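Local atomic coordinates of transcription factor SPN1 (PDB entry 3NFQ), a protein that takes part in regulating transcription by RNA polymerase II and may act both when TBP is recruited and in later steps. Residues D15-R20 against V60-K65; L19-E24 against V53-K58; A105-P110 against A142-A147. All blocks are in the same frame, centred on the assembly; numbering follows the deposited sequence.

Contact 1. Residues D15-R20 against V60-K65; sequences DEKILR and VSVLSK
Lys17 sets off with CG anti to its backbone nitrogen (chi1 177°) and then bends at chi2 and again at chi4, a folded course that delivers its last atoms to the tip of Val62. Ile18 is turned differently: chi1 of -90° places CG2 anti to the nitrogen and leaves CG1 to carry CD1 across the gap. Val62 answers both neighbours with one fork. Its CG2 branch meets the end of the lysine, with Lys17 CE at 3.6 Å from Val62 CG2 and the charged Lys17 NZ scarcely farther from that same methyl, at 3.8 Å. Lysine and valine come tip to tip, so the lysine acts here through its aliphatic end and lays its ammonium beside a hydrocarbon. The other branch, Val62 CG1, takes Ile18 CD1 at 4.1 Å, and these two side chains meet at a slant. The contact is thus small and wholly a matter of van der Waals packing; the nearest CA atoms, those of Ile18 and Val62, stay 8.5 Å apart.

The polar side-chain bonds between residues of these segments are made within each one. Arg20 NH2 donates to Glu16 OE2 at 2.9 Å, a nearly straight salt bridge between residues one helical turn apart that meets the carboxylate on its anti side. In 60-65 the carbonyl of Ser61 receives both N and OG of Ser64 from the same face, the OG of Ser64 lying 2.7 Å from Ser61 O. Around the apolar pair, Ile18 also touches Thr71, Ile72 and Leu77, while Val62 touches Leu68. The arrangement is that of a helical bundle: the long helix 10-42 laid against helix 51-63 in the all-helical conserved central domain of Spn1.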
ATOM      1  N   ASP A  15      -3.262  17.888   5.065  1.00 36.51           N
ATOM      2  CA  ASP A  15      -3.927  16.804   5.795  1.00 38.05           C
ATOM      3  C   ASP A  15      -5.194  16.299   5.105  1.00 38.17           C
ATOM      4  O   ASP A  15      -5.335  15.110   4.842  1.00 37.80           O
ATOM      5  CB  ASP A  15      -4.266  17.229   7.213  1.00 38.28           C
ATOM      6  CG  ASP A  15      -3.073  17.264   8.098  1.00 43.00           C
ATOM      7  OD1 ASP A  15      -1.929  17.098   7.608  1.00 44.11           O
ATOM      8  OD2 ASP A  15      -3.277  17.452   9.317  1.00 48.48           O
ATOM      9  N   GLU A  16      -6.100  17.213   4.789  1.00 38.06           N
ATOM     10  CA  GLU A  16      -7.345  16.867   4.147  1.00 39.04           C
ATOM     11  C   GLU A  16      -7.120  16.254   2.769  1.00 37.33           C
ATOM     12  O   GLU A  16      -7.878  15.388   2.329  1.00 36.73           O
ATOM     13  CB  GLU A  16      -8.271  18.105   4.081  1.00 39.18           C
ATOM     14  CG  GLU A  16      -9.093  18.209   2.776  1.00 42.51           C
ATOM     15  CD  GLU A  16      -9.849  19.549   2.600  1.00 45.54           C
ATOM     16  OE1 GLU A  16      -9.474  20.589   3.238  1.00 52.57           O
ATOM     17  OE2 GLU A  16     -10.822  19.564   1.785  1.00 52.73           O
ATOM     18  N   LYS A  17      -6.097  16.714   2.077  1.00 35.92           N
ATOM     19  CA  LYS A  17      -5.784  16.177   0.765  1.00 35.25           C
ATOM     20  C   LYS A  17      -5.274  14.717   0.884  1.00 33.30           C
ATOM     21  O   LYS A  17      -5.677  13.862   0.097  1.00 32.78           O
ATOM     22  CB  LYS A  17      -4.786  17.095   0.057  1.00 37.20           C
ATOM     23  CG  LYS A  17      -4.304  16.608  -1.304  1.00 40.12           C
ATOM     24  CD  LYS A  17      -3.324  15.419  -1.189  1.00 46.06           C
ATOM     25  CE  LYS A  17      -2.976  14.720  -2.542  1.00 44.01           C
ATOM     26  NZ  LYS A  17      -4.100  14.143  -3.340  1.00 45.78           N
ATOM     27  N   ILE A  18      -4.449  14.436   1.895  1.00 31.30           N
ATOM     28  CA  ILE A  18      -3.958  13.058   2.147  1.00 29.72           C
ATOM     29  C   ILE A  18      -5.086  12.189   2.696  1.00 29.48           C
ATOM     30  O   ILE A  18      -5.172  11.011   2.388  1.00 28.37           O
ATOM     31  CB  ILE A  18      -2.724  13.014   3.083  1.00 28.46           C
ATOM     32  CG1 ILE A  18      -1.404  13.100   2.311  1.00 29.71           C
ATOM     33  CG2 ILE A  18      -2.630  11.686   3.812  1.00 26.62           C
ATOM     34  CD1 ILE A  18      -1.346  14.094   1.150  1.00 31.97           C
ATOM     35  N   LEU A  19      -5.960  12.770   3.517  1.00 29.18           N
ATOM     36  CA  LEU A  19      -7.084  11.998   4.071  1.00 28.58           C
ATOM     37  C   LEU A  19      -8.144  11.582   3.036  1.00 28.31           C
ATOM     38  O   LEU A  19      -8.725  10.493   3.148  1.00 28.47           O
ATOM     39  CB  LEU A  19      -7.672  12.684   5.331  1.00 29.05           C
ATOM     40  CG  LEU A  19      -6.733  12.750   6.531  1.00 27.55           C
ATOM     41  CD1 LEU A  19      -7.129  13.876   7.545  1.00 27.10           C
ATOM     42  CD2 LEU A  19      -6.502  11.399   7.255  1.00 27.95           C
ATOM     43  N   ARG A  20      -8.366  12.422   2.025  1.00 27.49           N
ATOM     44  CA  ARG A  20      -9.191  12.109   0.880  1.00 28.40           C
ATOM     45  C   ARG A  20      -8.590  11.024  -0.025  1.00 26.91           C
ATOM     46  O   ARG A  20      -9.310  10.226  -0.591  1.00 26.52           O
ATOM     47  CB  ARG A  20      -9.399  13.343   0.011  1.00 29.05           C
ATOM     48  CG  ARG A  20     -10.485  14.261   0.501  1.00 37.11           C
ATOM     49  CD  ARG A  20     -10.847  15.280  -0.583  1.00 47.49           C
ATOM     50  NE  ARG A  20     -11.347  16.519   0.019  1.00 55.79           N
ATOM     51  CZ  ARG A  20     -12.615  16.936  -0.025  1.00 59.79           C
ATOM     52  NH1 ARG A  20     -13.551  16.224  -0.658  1.00 62.48           N
ATOM     53  NH2 ARG A  20     -12.952  18.074   0.575  1.00 60.94           N
ATOM     54  N   VAL A  60       1.050   6.766  -6.489  1.00 22.13           N
ATOM     55  CA  VAL A  60       2.496   6.804  -6.746  1.00 22.37           C
ATOM     56  C   VAL A  60       2.968   8.264  -6.792  1.00 23.85           C
ATOM     57  O   VAL A  60       3.976   8.622  -6.191  1.00 23.22           O
ATOM     58  CB  VAL A  60       2.804   6.100  -8.082  1.00 22.55           C
ATOM     59  CG1 VAL A  60       4.230   6.478  -8.593  1.00 23.25           C
ATOM     60  CG2 VAL A  60       2.681   4.579  -7.914  1.00 23.08           C
ATOM     61  N   SER A  61       2.249   9.100  -7.520  1.00 25.74           N
ATOM     62  CA  SER A  61       2.574  10.530  -7.586  1.00 27.51           C
ATOM     63  C   SER A  61       2.693  11.210  -6.220  1.00 27.50           C
ATOM     64  O   SER A  61       3.730  11.792  -5.872  1.00 27.34           O
ATOM     65  CB  SER A  61       1.548  11.238  -8.446  1.00 28.52           C
ATOM     66  OG  SER A  61       1.876  12.611  -8.486  1.00 36.00           O
ATOM     67  N   VAL A  62       1.639  11.113  -5.427  1.00 27.36           N
ATOM     68  CA  VAL A  62       1.626  11.618  -4.060  1.00 26.88           C
ATOM     69  C   VAL A  62       2.716  11.011  -3.208  1.00 27.54           C
ATOM     70  O   VAL A  62       3.460  11.752  -2.543  1.00 27.59           O
ATOM     71  CB  VAL A  62       0.209  11.440  -3.381  1.00 26.47           C
ATOM     72  CG1 VAL A  62       0.236  11.889  -1.929  1.00 27.64           C
ATOM     73  CG2 VAL A  62      -0.866  12.239  -4.133  1.00 26.49           C
ATOM     74  N   LEU A  63       2.837   9.676  -3.201  1.00 26.25           N
ATOM     75  CA  LEU A  63       3.820   9.037  -2.341  1.00 25.60           C
ATOM     76  C   LEU A  63       5.251   9.462  -2.736  1.00 25.56           C
ATOM     77  O   LEU A  63       6.148   9.390  -1.927  1.00 25.56           O
ATOM     78  CB  LEU A  63       3.704   7.489  -2.356  1.00 25.05           C
ATOM     79  CG  LEU A  63       2.510   6.789  -1.688  1.00 25.53           C
ATOM     80  CD1 LEU A  63       2.522   5.280  -1.919  1.00 24.30           C
ATOM     81  CD2 LEU A  63       2.492   7.051  -0.161  1.00 26.38           C
ATOM     82  N   SER A  64       5.440   9.930  -3.972  1.00 26.34           N
ATOM     83  CA  SER A  64       6.777  10.266  -4.454  1.00 28.23           C
ATOM     84  C   SER A  64       7.177  11.695  -4.082  1.00 28.79           C
ATOM     85  O   SER A  64       8.338  12.067  -4.261  1.00 30.69           O
ATOM     86  CB  SER A  64       6.830  10.139  -5.979  1.00 27.41           C
ATOM     87  OG  SER A  64       6.317  11.350  -6.516  1.00 33.10           O
ATOM     88  N   LYS A  65       6.253  12.500  -3.588  1.00 28.60           N
ATOM     89  CA  LYS A  65       6.562  13.910  -3.310  1.00 29.83           C
ATOM     90  C   LYS A  65       7.214  14.124  -1.971  1.00 29.25           C
ATOM     91  O   LYS A  65       6.613  13.897  -0.930  1.00 28.49           O
ATOM     92  CB  LYS A  65       5.332  14.788  -3.470  1.00 29.93           C
ATOM     93  CG  LYS A  65       4.969  14.910  -4.906  1.00 32.41           C
ATOM     94  CD  LYS A  65       3.660  15.617  -5.087  1.00 40.84           C
ATOM     95  CE  LYS A  65       3.190  15.548  -6.549  1.00 43.48           C
ATOM     96  NZ  LYS A  65       4.300  15.745  -7.550  1.00 45.09           N
TER

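Contact 2. Residues L19-E24 against V53-K58; sequences LRLKDE and VKLLPK
The segments 19-24 and 53-58 run nearly antiparallel, with 159° between their N-to-C directions and 11.4 Å between their axes at closest approach. This pairs Glu24 with Leu55, whose CA atoms are 8.2 Å apart, at one end and Leu21 with Lys58 at the other. Helix 53-58 is kinked: the regular bonding to the preceding turn is lost at Pro57, which has no N-H, and at Lys58, whose nitrogen makes a weak bond to Leu55 O.

Leu55 and Leu21 make the larger shares of the contact, with Glu24 and Lys58 at its edge. With CG anti to the backbone nitrogen (chi1 -172°), Leu55 sends CD2 against the backbone of the facing helix, 3.5 Å from Glu24 O, and the same methyl lies 3.8 Å from Glu24 CB. Its other methyl, Leu55 CD1, stands 4.4 Å from Leu21 CD1, a looser apolar touch. Leu21 CD1 also rests on the stem of Lys58, 4.1 Å from Lys58 CD. Here the two side chains run alongside each other in opposing senses, the lysine stretched out beyond CG, so that CD passes the leucine methyl and the amine is carried farther on. Glu24 bends at chi2, and its OE1 remains 6.4 Å from Lys58 NZ: opposite charges that may attract at a distance without forming a salt bridge.

Met25 adds to the cover of Leu55 from helix 10-42 itself. Leu21 also packs on Leu77 of helix 77-85, where Lys22 O accepts from Ser80 OG. Helix 51-63 in turn rests Val53 on Ile98 and Leu56 on Ser101 of helix 96-107, and so lies between that helix and helix 10-42.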
ATOM      1  N   LEU A  19      -5.960  12.770   3.517  1.00 29.18           N
ATOM      2  CA  LEU A  19      -7.084  11.998   4.071  1.00 28.58           C
ATOM      3  C   LEU A  19      -8.144  11.582   3.036  1.00 28.31           C
ATOM      4  O   LEU A  19      -8.725  10.493   3.148  1.00 28.47           O
ATOM      5  CB  LEU A  19      -7.672  12.684   5.331  1.00 29.05           C
ATOM      6  CG  LEU A  19      -6.733  12.750   6.531  1.00 27.55           C
ATOM      7  CD1 LEU A  19      -7.129  13.876   7.545  1.00 27.10           C
ATOM      8  CD2 LEU A  19      -6.502  11.399   7.255  1.00 27.95           C
ATOM      9  N   ARG A  20      -8.366  12.422   2.025  1.00 27.49           N
ATOM     10  CA  ARG A  20      -9.191  12.109   0.880  1.00 28.40           C
ATOM     11  C   ARG A  20      -8.590  11.024  -0.025  1.00 26.91           C
ATOM     12  O   ARG A  20      -9.310  10.226  -0.591  1.00 26.52           O
ATOM     13  CB  ARG A  20      -9.399  13.343   0.011  1.00 29.05           C
ATOM     14  CG  ARG A  20     -10.485  14.261   0.501  1.00 37.11           C
ATOM     15  CD  ARG A  20     -10.847  15.280  -0.583  1.00 47.49           C
ATOM     16  NE  ARG A  20     -11.347  16.519   0.019  1.00 55.79           N
ATOM     17  CZ  ARG A  20     -12.615  16.936  -0.025  1.00 59.79           C
ATOM     18  NH1 ARG A  20     -13.551  16.224  -0.658  1.00 62.48           N
ATOM     19  NH2 ARG A  20     -12.952  18.074   0.575  1.00 60.94           N
ATOM     20  N   LEU A  21      -7.270  11.019  -0.174  1.00 24.05           N
ATOM     21  CA  LEU A  21      -6.628   9.939  -0.914  1.00 22.02           C
ATOM     22  C   LEU A  21      -6.761   8.638  -0.124  1.00 20.93           C
ATOM     23  O   LEU A  21      -7.062   7.589  -0.662  1.00 20.49           O
ATOM     24  CB  LEU A  21      -5.161  10.292  -1.152  1.00 21.93           C
ATOM     25  CG  LEU A  21      -4.358   9.241  -1.901  1.00 21.47           C
ATOM     26  CD1 LEU A  21      -4.893   9.076  -3.321  1.00 21.92           C
ATOM     27  CD2 LEU A  21      -2.884   9.638  -1.893  1.00 21.02           C
ATOM     28  N   LYS A  22      -6.597   8.740   1.172  1.00 20.38           N
ATOM     29  CA  LYS A  22      -6.731   7.595   2.037  1.00 21.33           C
ATOM     30  C   LYS A  22      -8.107   6.956   1.818  1.00 22.47           C
ATOM     31  O   LYS A  22      -8.217   5.775   1.497  1.00 22.64           O
ATOM     32  CB  LYS A  22      -6.496   8.066   3.449  1.00 21.25           C
ATOM     33  CG  LYS A  22      -6.579   7.015   4.461  1.00 25.10           C
ATOM     34  CD  LYS A  22      -6.069   7.584   5.793  1.00 28.41           C
ATOM     35  CE  LYS A  22      -6.248   6.566   6.903  1.00 29.20           C
ATOM     36  NZ  LYS A  22      -6.142   7.310   8.185  1.00 35.95           N
ATOM     37  N   ASP A  23      -9.155   7.766   1.891  1.00 21.56           N
ATOM     38  CA  ASP A  23     -10.519   7.295   1.590  1.00 22.41           C
ATOM     39  C   ASP A  23     -10.685   6.769   0.195  1.00 21.01           C
ATOM     40  O   ASP A  23     -11.321   5.754  -0.005  1.00 19.96           O
ATOM     41  CB  ASP A  23     -11.568   8.430   1.764  1.00 24.33           C
ATOM     42  CG  ASP A  23     -11.681   8.960   3.215  1.00 30.28           C
ATOM     43  OD1 ASP A  23     -11.359   8.233   4.182  1.00 35.66           O
ATOM     44  OD2 ASP A  23     -12.159  10.138   3.368  1.00 39.37           O
ATOM     45  N   GLU A  24     -10.171   7.475  -0.813  1.00 20.08           N
ATOM     46  CA  GLU A  24     -10.290   6.957  -2.149  1.00 20.06           C
ATOM     47  C   GLU A  24      -9.614   5.600  -2.313  1.00 18.74           C
ATOM     48  O   GLU A  24     -10.083   4.774  -3.098  1.00 16.31           O
ATOM     49  CB  GLU A  24      -9.623   7.880  -3.160  1.00 20.83           C
ATOM     50  CG  GLU A  24     -10.295   9.268  -3.304  1.00 30.19           C
ATOM     51  CD  GLU A  24     -11.570   9.210  -4.150  1.00 38.55           C
ATOM     52  OE1 GLU A  24     -11.638   8.335  -5.048  1.00 40.40           O
ATOM     53  OE2 GLU A  24     -12.499  10.034  -3.917  1.00 43.25           O
ATOM     54  N   VAL A  53      -6.037   0.010  -9.895  1.00 20.59           N
ATOM     55  CA  VAL A  53      -5.122   0.358 -11.021  1.00 23.20           C
ATOM     56  C   VAL A  53      -5.435   1.684 -11.614  1.00 24.00           C
ATOM     57  O   VAL A  53      -4.534   2.390 -12.042  1.00 23.29           O
ATOM     58  CB  VAL A  53      -4.994  -0.726 -12.146  1.00 24.40           C
ATOM     59  CG1 VAL A  53      -4.462  -2.012 -11.591  1.00 24.04           C
ATOM     60  CG2 VAL A  53      -6.299  -0.982 -12.876  1.00 26.23           C
ATOM     61  N   LYS A  54      -6.712   2.072 -11.624  1.00 23.23           N
ATOM     62  CA  LYS A  54      -7.013   3.395 -12.123  1.00 23.15           C
ATOM     63  C   LYS A  54      -6.516   4.479 -11.216  1.00 23.77           C
ATOM     64  O   LYS A  54      -6.219   5.564 -11.684  1.00 22.80           O
ATOM     65  CB  LYS A  54      -8.521   3.607 -12.276  1.00 23.82           C
ATOM     66  CG  LYS A  54      -9.118   2.808 -13.403  1.00 26.26           C
ATOM     67  CD  LYS A  54     -10.586   3.265 -13.562  1.00 32.03           C
ATOM     68  CE  LYS A  54     -11.338   2.321 -14.453  1.00 37.90           C
ATOM     69  NZ  LYS A  54     -12.831   2.504 -14.296  1.00 45.17           N
ATOM     70  N   LEU A  55      -6.536   4.229  -9.892  1.00 21.22           N
ATOM     71  CA  LEU A  55      -6.083   5.191  -8.932  1.00 20.28           C
ATOM     72  C   LEU A  55      -4.555   5.140  -8.736  1.00 19.83           C
ATOM     73  O   LEU A  55      -3.980   6.084  -8.248  1.00 22.42           O
ATOM     74  CB  LEU A  55      -6.791   4.984  -7.593  1.00 20.13           C
ATOM     75  CG  LEU A  55      -6.624   5.983  -6.445  1.00 23.51           C
ATOM     76  CD1 LEU A  55      -6.947   7.480  -6.817  1.00 20.74           C
ATOM     77  CD2 LEU A  55      -7.500   5.540  -5.289  1.00 20.37           C
ATOM     78  N   LEU A  56      -3.914   4.049  -9.096  1.00 19.57           N
ATOM     79  CA  LEU A  56      -2.479   3.871  -8.784  1.00 20.09           C
ATOM     80  C   LEU A  56      -1.543   5.046  -9.173  1.00 21.72           C
ATOM     81  O   LEU A  56      -0.712   5.461  -8.383  1.00 22.21           O
ATOM     82  CB  LEU A  56      -2.009   2.513  -9.331  1.00 19.54           C
ATOM     83  CG  LEU A  56      -0.533   2.139  -9.085  1.00 18.81           C
ATOM     84  CD1 LEU A  56      -0.259   1.934  -7.547  1.00 15.72           C
ATOM     85  CD2 LEU A  56      -0.191   0.915  -9.898  1.00 18.24           C
ATOM     86  N   PRO A  57      -1.674   5.575 -10.394  1.00 23.29           N
ATOM     87  CA  PRO A  57      -0.855   6.740 -10.808  1.00 24.52           C
ATOM     88  C   PRO A  57      -0.890   7.901  -9.809  1.00 24.19           C
ATOM     89  O   PRO A  57       0.131   8.512  -9.529  1.00 25.28           O
ATOM     90  CB  PRO A  57      -1.503   7.175 -12.130  1.00 24.43           C
ATOM     91  CG  PRO A  57      -2.069   5.878 -12.698  1.00 24.58           C
ATOM     92  CD  PRO A  57      -2.590   5.128 -11.451  1.00 22.80           C
ATOM     93  N   LYS A  58      -2.047   8.216  -9.271  1.00 24.40           N
ATOM     94  CA  LYS A  58      -2.152   9.250  -8.276  1.00 24.76           C
ATOM     95  C   LYS A  58      -1.489   8.869  -6.980  1.00 23.84           C
ATOM     96  O   LYS A  58      -0.825   9.702  -6.341  1.00 23.83           O
ATOM     97  CB  LYS A  58      -3.612   9.598  -8.011  1.00 25.79           C
ATOM     98  CG  LYS A  58      -3.756  10.856  -7.210  1.00 31.59           C
ATOM     99  CD  LYS A  58      -5.223  11.067  -6.897  1.00 39.71           C
ATOM    100  CE  LYS A  58      -5.515  12.460  -6.355  1.00 43.61           C
ATOM    101  NZ  LYS A  58      -7.039  12.597  -6.267  1.00 47.02           N
TER

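Contact 3. Residues A105-P110 against A142-A147; sequences ALNDLP and AEKLIA
Leu145 lays its CD2 methyl against Asn107, 3.5 Å from Asn107 ND2 and 4.0 Å from Asn107 CA, and the two side chains cross at about a right angle. The same methyl just reaches the backbone, with Leu106 O at 4.5 Å from Leu145 CD2. The same amide nitrogen also faces the amine of Lys144, the residue before Leu145. The chi1 of Asn107, -178°, swings the amide out toward Lys144, and Asn107 ND2 ends 3.6 Å from Lys144 NZ. Both nitrogens are donors; the link between the side chains runs through water 1, which accepts from Lys144 NZ at 2.6 Å and donates to Asn107 OD1 at 3.2 Å. This bridge engages the amide through its oxygen, while the nitrogen lies next to the leucine methyl.

Leu106 points toward 142-147 and also packs on Leu78, Leu121 and Trp149; Leu109 packs on Ala69 and Ile72, and Ala142 on Val125 and Tyr128. The C-terminal part of helix 96-107 thereby meets helix 136-149 beside helix 121-130, within the TFIIS N-terminal-like helical bundle.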
ATOM      1  N   ALA A 105       7.655   3.130  -4.268  1.00 19.36           N
ATOM      2  CA  ALA A 105       7.286   4.348  -3.566  1.00 20.55           C
ATOM      3  C   ALA A 105       7.632   4.298  -2.091  1.00 20.84           C
ATOM      4  O   ALA A 105       8.081   5.300  -1.559  1.00 23.92           O
ATOM      5  CB  ALA A 105       5.771   4.648  -3.780  1.00 21.01           C
ATOM      6  N   LEU A 106       7.477   3.157  -1.418  1.00 19.89           N
ATOM      7  CA  LEU A 106       7.806   3.037   0.004  1.00 20.58           C
ATOM      8  C   LEU A 106       9.330   3.100   0.238  1.00 24.13           C
ATOM      9  O   LEU A 106       9.789   3.460   1.331  1.00 23.02           O
ATOM     10  CB  LEU A 106       7.342   1.716   0.577  1.00 22.34           C
ATOM     11  CG  LEU A 106       5.821   1.481   0.746  1.00 20.96           C
ATOM     12  CD1 LEU A 106       5.542   0.025   0.923  1.00 24.55           C
ATOM     13  CD2 LEU A 106       5.313   2.316   1.952  1.00 22.81           C
ATOM     14  N   ASN A 107      10.098   2.780  -0.800  1.00 25.28           N
ATOM     15  CA  ASN A 107      11.552   2.729  -0.675  1.00 27.73           C
ATOM     16  C   ASN A 107      12.136   4.103  -0.363  1.00 29.00           C
ATOM     17  O   ASN A 107      13.199   4.216   0.248  1.00 29.83           O
ATOM     18  CB  ASN A 107      12.152   2.147  -1.949  1.00 27.95           C
ATOM     19  CG  ASN A 107      13.638   2.017  -1.854  1.00 29.28           C
ATOM     20  OD1 ASN A 107      14.363   2.737  -2.506  1.00 31.81           O
ATOM     21  ND2 ASN A 107      14.087   1.216  -0.938  1.00 21.70           N
ATOM     22  N   ASP A 108      11.399   5.139  -0.734  1.00 30.84           N
ATOM     23  CA  ASP A 108      11.798   6.528  -0.579  1.00 31.86           C
ATOM     24  C   ASP A 108      11.203   7.270   0.654  1.00 30.70           C
ATOM     25  O   ASP A 108      11.559   8.422   0.904  1.00 31.06           O
ATOM     26  CB  ASP A 108      11.362   7.301  -1.835  1.00 34.33           C
ATOM     27  CG  ASP A 108      12.081   6.844  -3.106  1.00 38.23           C
ATOM     28  OD1 ASP A 108      13.318   6.663  -3.074  1.00 42.28           O
ATOM     29  OD2 ASP A 108      11.385   6.674  -4.135  1.00 43.43           O
ATOM     30  N   LEU A 109      10.304   6.633   1.403  1.00 28.07           N
ATOM     31  CA  LEU A 109       9.611   7.262   2.511  1.00 26.55           C
ATOM     32  C   LEU A 109      10.328   6.999   3.809  1.00 25.09           C
ATOM     33  O   LEU A 109      10.764   5.878   4.028  1.00 25.53           O
ATOM     34  CB  LEU A 109       8.216   6.640   2.657  1.00 25.51           C
ATOM     35  CG  LEU A 109       6.941   7.364   2.307  1.00 30.48           C
ATOM     36  CD1 LEU A 109       5.777   6.518   2.852  1.00 26.97           C
ATOM     37  CD2 LEU A 109       6.859   8.799   2.893  1.00 30.08           C
ATOM     38  N   PRO A 110      10.480   8.029   4.668  1.00 25.70           N
ATOM     39  CA  PRO A 110      11.162   7.796   5.943  1.00 25.27           C
ATOM     40  C   PRO A 110      10.345   7.027   7.017  1.00 25.37           C
ATOM     41  O   PRO A 110      10.101   7.542   8.128  1.00 26.72           O
ATOM     42  CB  PRO A 110      11.560   9.210   6.400  1.00 24.55           C
ATOM     43  CG  PRO A 110      10.559  10.112   5.726  1.00 27.92           C
ATOM     44  CD  PRO A 110      10.166   9.460   4.446  1.00 24.03           C
ATOM     45  N   ALA A 142      11.512  -6.184   0.296  1.00 19.02           N
ATOM     46  CA  ALA A 142      10.702  -6.140   1.534  1.00 16.96           C
ATOM     47  C   ALA A 142      11.611  -6.423   2.747  1.00 18.60           C
ATOM     48  O   ALA A 142      11.505  -5.786   3.760  1.00 18.14           O
ATOM     49  CB  ALA A 142       9.538  -7.166   1.441  1.00 15.68           C
ATOM     50  N   GLU A 143      12.528  -7.374   2.613  1.00 18.64           N
ATOM     51  CA  GLU A 143      13.457  -7.715   3.685  1.00 20.78           C
ATOM     52  C   GLU A 143      14.436  -6.573   3.979  1.00 20.42           C
ATOM     53  O   GLU A 143      14.730  -6.305   5.135  1.00 18.95           O
ATOM     54  CB  GLU A 143      14.174  -9.019   3.282  1.00 22.15           C
ATOM     55  CG  GLU A 143      15.358  -9.346   4.041  1.00 25.11           C
ATOM     56  CD  GLU A 143      16.132 -10.468   3.372  1.00 33.65           C
ATOM     57  OE1 GLU A 143      17.346 -10.236   3.165  1.00 35.42           O
ATOM     58  OE2 GLU A 143      15.501 -11.527   3.004  1.00 34.21           O
ATOM     59  N   LYS A 144      14.911  -5.883   2.944  1.00 18.25           N
ATOM     60  CA  LYS A 144      15.743  -4.684   3.132  1.00 18.81           C
ATOM     61  C   LYS A 144      14.980  -3.578   3.826  1.00 19.22           C
ATOM     62  O   LYS A 144      15.504  -2.905   4.717  1.00 17.43           O
ATOM     63  CB  LYS A 144      16.229  -4.146   1.781  1.00 19.28           C
ATOM     64  CG  LYS A 144      16.980  -2.819   1.932  1.00 22.75           C
ATOM     65  CD  LYS A 144      16.959  -2.086   0.583  1.00 27.97           C
ATOM     66  CE  LYS A 144      16.947  -0.560   0.724  1.00 29.96           C
ATOM     67  NZ  LYS A 144      17.458  -0.080  -0.658  1.00 34.69           N
ATOM     68  N   LEU A 145      13.728  -3.369   3.414  1.00 18.54           N
ATOM     69  CA  LEU A 145      12.969  -2.246   3.968  1.00 20.04           C
ATOM     70  C   LEU A 145      12.614  -2.505   5.425  1.00 19.77           C
ATOM     71  O   LEU A 145      12.699  -1.602   6.246  1.00 21.13           O
ATOM     72  CB  LEU A 145      11.689  -2.031   3.196  1.00 18.73           C
ATOM     73  CG  LEU A 145      11.984  -1.397   1.826  1.00 19.11           C
ATOM     74  CD1 LEU A 145      10.649  -1.339   1.064  1.00 21.40           C
ATOM     75  CD2 LEU A 145      12.545  -0.024   2.007  1.00 23.16           C
ATOM     76  N   ILE A 146      12.171  -3.690   5.737  1.00 21.71           N
ATOM     77  CA  ILE A 146      11.825  -3.933   7.147  1.00 23.58           C
ATOM     78  C   ILE A 146      13.023  -3.766   8.116  1.00 24.88           C
ATOM     79  O   ILE A 146      12.872  -3.255   9.242  1.00 25.59           O
ATOM     80  CB  ILE A 146      11.067  -5.296   7.342  1.00 25.24           C
ATOM     81  CG1 ILE A 146      10.330  -5.331   8.686  1.00 28.82           C
ATOM     82  CG2 ILE A 146      11.919  -6.475   7.193  1.00 26.13           C
ATOM     83  CD1 ILE A 146       8.992  -4.566   8.578  1.00 23.12           C
ATOM     84  N   ALA A 147      14.185  -4.260   7.703  1.00 24.08           N
ATOM     85  CA  ALA A 147      15.434  -4.083   8.469  1.00 23.18           C
ATOM     86  C   ALA A 147      15.748  -2.622   8.638  1.00 23.61           C
ATOM     87  O   ALA A 147      16.100  -2.159   9.726  1.00 25.69           O
ATOM     88  CB  ALA A 147      16.593  -4.824   7.760  1.00 21.06           C
TER
HETATM   89  O   HOH W   1      17.296   2.514  -1.156  1.00 35.57           O

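How the contacts relate
Contacts 1 and 2 are successive steps along one interface, that of helices 10-42 and 51-63. Their centres are 8 Å apart, and they share Leu19 and Arg20; Val62 of contact 1 also packs on Leu21 of contact 2. Contact 3 follows later in the chain and joins helix 96-107 to helix 136-149. Its centre lies about 18 Å from that of contact 1, which it touches where Leu63 meets Ala105, and about 20 Å from that of contact 2, across the chain's centre. Helices 51-63 and 96-107 therefore link the N-terminal long helix to the last helix, layer by layer, in one all-helical domain.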